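Local structure of putative sporulation-specific glycosylase ydhD (Bacillus subtilis subsp. subtilis str. 168, 3CZ8) at residues 181-186 / 304-309. The protein probably hydrolyses glycosidic bonds of a polysaccharide during sporulation, this chain being the family 18 glycosyl hydrolase domain of a longer protein. The protein carries 1 engineered substitution. Sequence-based numbering, arbitrary orientation.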
loop_
_atom_site.group_PDB
_atom_site.type_symbol
_atom_site.label_atom_id
_atom_site.label_comp_id
_atom_site.label_asym_id
_atom_site.label_seq_id
_atom_site.Cartn_x
_atom_site.Cartn_y
_atom_site.Cartn_z
ATOM N N MET A 181 -18.413 -4.596 0.126
ATOM C CA MET A 181 -17.179 -4.579 0.894
ATOM C C MET A 181 -17.233 -5.638 1.990
ATOM O O MET A 181 -17.502 -5.343 3.156
ATOM C CB MET A 181 -16.889 -3.161 1.407
ATOM C CG MET A 181 -16.760 -2.099 0.286
ATOM S SD MET A 181 -15.435 -2.329 -0.953
ATOM C CE MET A 181 -16.206 -3.274 -2.207
ATOM N N ALA A 182 -16.982 -6.883 1.580
ATOM C CA ALA A 182 -17.179 -8.056 2.428
ATOM C C ALA A 182 -15.957 -8.347 3.301
ATOM O O ALA A 182 -15.229 -9.320 3.074
ATOM C CB ALA A 182 -17.542 -9.269 1.577
ATOM N N TYR A 183 -15.751 -7.491 4.298
ATOM C CA TYR A 183 -14.648 -7.614 5.253
ATOM C C TYR A 183 -14.945 -6.779 6.486
ATOM O O TYR A 183 -15.969 -6.091 6.531
ATOM C CB TYR A 183 -13.305 -7.183 4.630
ATOM C CG TYR A 183 -13.311 -5.830 3.953
ATOM C CD1 TYR A 183 -13.168 -4.655 4.690
ATOM C CD2 TYR A 183 -13.442 -5.724 2.571
ATOM C CE1 TYR A 183 -13.183 -3.414 4.073
ATOM C CE2 TYR A 183 -13.448 -4.484 1.945
ATOM C CZ TYR A 183 -13.318 -3.337 2.703
ATOM O OH TYR A 183 -13.323 -2.105 2.094
ATOM N N ASP A 184 -14.033 -6.829 7.460
ATOM C CA ASP A 184 -14.151 -6.102 8.739
ATOM C C ASP A 184 -15.280 -6.600 9.640
ATOM O O ASP A 184 -15.844 -5.826 10.421
ATOM C CB ASP A 184 -14.214 -4.571 8.555
ATOM C CG ASP A 184 -12.849 -3.953 8.335
ATOM O OD1 ASP A 184 -11.854 -4.701 8.300
ATOM O OD2 ASP A 184 -12.770 -2.715 8.203
ATOM N N TRP A 185 -15.587 -7.895 9.536
ATOM C CA TRP A 185 -16.433 -8.579 10.516
ATOM C C TRP A 185 -15.746 -8.579 11.876
ATOM O O TRP A 185 -16.399 -8.535 12.917
ATOM C CB TRP A 185 -16.760 -10.003 10.064
ATOM C CG TRP A 185 -17.997 -10.073 9.215
ATOM C CD1 TRP A 185 -19.296 -10.005 9.648
ATOM C CD2 TRP A 185 -18.057 -10.208 7.790
ATOM N NE1 TRP A 185 -20.157 -10.094 8.582
ATOM C CE2 TRP A 185 -19.426 -10.217 7.429
ATOM C CE3 TRP A 185 -17.089 -10.326 6.783
ATOM C CZ2 TRP A 185 -19.853 -10.343 6.100
ATOM C CZ3 TRP A 185 -17.511 -10.455 5.461
ATOM C CH2 TRP A 185 -18.882 -10.459 5.132
ATOM N N HIS A 186 -14.418 -8.627 11.844
ATOM C CA HIS A 186 -13.598 -8.254 12.980
ATOM C C HIS A 186 -12.608 -7.215 12.495
ATOM O O HIS A 186 -12.139 -7.283 11.355
ATOM C CB HIS A 186 -12.876 -9.466 13.554
ATOM C CG HIS A 186 -13.800 -10.559 13.984
ATOM N ND1 HIS A 186 -14.312 -10.642 15.261
ATOM C CD2 HIS A 186 -14.318 -11.607 13.304
ATOM C CE1 HIS A 186 -15.094 -11.702 15.350
ATOM N NE2 HIS A 186 -15.112 -12.307 14.177
ATOM N N GLY A 304 -13.263 -7.833 -6.216
ATOM C CA GLY A 304 -12.673 -6.489 -6.198
ATOM C C GLY A 304 -11.550 -6.394 -5.178
ATOM O O GLY A 304 -11.632 -6.993 -4.106
ATOM N N ALA A 305 -10.495 -5.647 -5.503
ATOM C CA ALA A 305 -9.319 -5.551 -4.627
ATOM C C ALA A 305 -8.639 -4.185 -4.679
ATOM O O ALA A 305 -9.088 -3.285 -5.394
ATOM C CB ALA A 305 -8.326 -6.656 -4.944
ATOM N N TRP A 306 -7.554 -4.036 -3.920
ATOM C CA TRP A 306 -6.927 -2.727 -3.719
ATOM C C TRP A 306 -5.513 -2.632 -4.277
ATOM O O TRP A 306 -4.749 -3.594 -4.234
ATOM C CB TRP A 306 -6.902 -2.388 -2.229
ATOM C CG TRP A 306 -8.246 -2.461 -1.574
ATOM C CD1 TRP A 306 -8.803 -3.549 -0.950
ATOM C CD2 TRP A 306 -9.205 -1.405 -1.471
ATOM N NE1 TRP A 306 -10.048 -3.228 -0.468
ATOM C CE2 TRP A 306 -10.321 -1.919 -0.776
ATOM C CE3 TRP A 306 -9.230 -0.067 -1.898
ATOM C CZ2 TRP A 306 -11.450 -1.144 -0.494
ATOM C CZ3 TRP A 306 -10.353 0.698 -1.623
ATOM C CH2 TRP A 306 -11.450 0.156 -0.925
ATOM N N GLN A 307 -5.174 -1.456 -4.795
ATOM C CA GLN A 307 -3.810 -1.170 -5.235
ATOM C C GLN A 307 -3.380 0.224 -4.783
ATOM O O GLN A 307 -4.206 1.137 -4.663
ATOM C CB GLN A 307 -3.668 -1.330 -6.754
ATOM C CG GLN A 307 -4.822 -0.753 -7.548
ATOM C CD GLN A 307 -4.645 -0.852 -9.054
ATOM O OE1 GLN A 307 -3.948 -1.731 -9.563
ATOM N NE2 GLN A 307 -5.296 0.053 -9.778
ATOM N N LEU A 308 -2.089 0.367 -4.509
ATOM C CA LEU A 308 -1.500 1.651 -4.143
ATOM C C LEU A 308 -0.482 2.045 -5.193
ATOM O O LEU A 308 0.431 1.274 -5.493
ATOM C CB LEU A 308 -0.818 1.579 -2.774
ATOM C CG LEU A 308 -1.604 1.742 -1.464
ATOM C CD1 LEU A 308 -2.416 3.045 -1.436
ATOM C CD2 LEU A 308 -2.480 0.523 -1.126
ATOM N N THR A 309 -0.642 3.240 -5.753
ATOM C CA THR A 309 0.264 3.723 -6.790
ATOM C C THR A 309 0.952 5.016 -6.358
ATOM O O THR A 309 0.304 6.048 -6.162
ATOM C CB THR A 309 -0.459 3.880 -8.151
ATOM O OG1 THR A 309 -0.940 2.598 -8.577
ATOM C CG2 THR A 309 0.480 4.435 -9.217
#
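The six-membered ring of W306 meets the hydroxyl end of Y183 at its rim, with Y183 OH 3.3 Å from W306 CZ2 and close to the plane of the indole. The two side chains cross at about a right angle, and the phenol oxygen touches chiefly the CZ2 corner of the indole; behind it, Y183 CZ lies 4.3 Å from W306 CZ2. M181 converges on the same corner. Its chain is bent at chi2 (-61°) and again at chi3 (90°), which swings the thioether towards the tryptophan although the backbones stay well apart, 8.6 Å between M181 CA and G304 CA. M181 SD ends 4.2 Å from W306 CZ2, an oblique Met-aromatic contact with the line from the centroid of the six-membered ring to M181 SD 64° off the ring normal.

Beyond the two segments, W306 NE1 donates a hydrogen bond to the carbonyl oxygen of V221, which with an edge-to-face contact between the F13 and W306 rings should limit rotation of the indole. F13 also packs against M181, tying both to strand 9-17, while Y183 rests on P222. One residue along from Y183, D184 OD1 is hydrogen-bonded to Y226 OH.

The chain turns directly after strand 177-181: A182 is the centre of an inverse gamma turn, with a weak 3.0 Å bond from Y183 N to M181 O. The side chain of M181 is about 6 Å from that of E120, the predicted proton donor. A tryptophan on the last barrel strand, 302-310, meeting a methionine that ends strand 177-181 and a tyrosine just beyond it is consistent with the substrate-cleft floor of the family 18 TIM barrel.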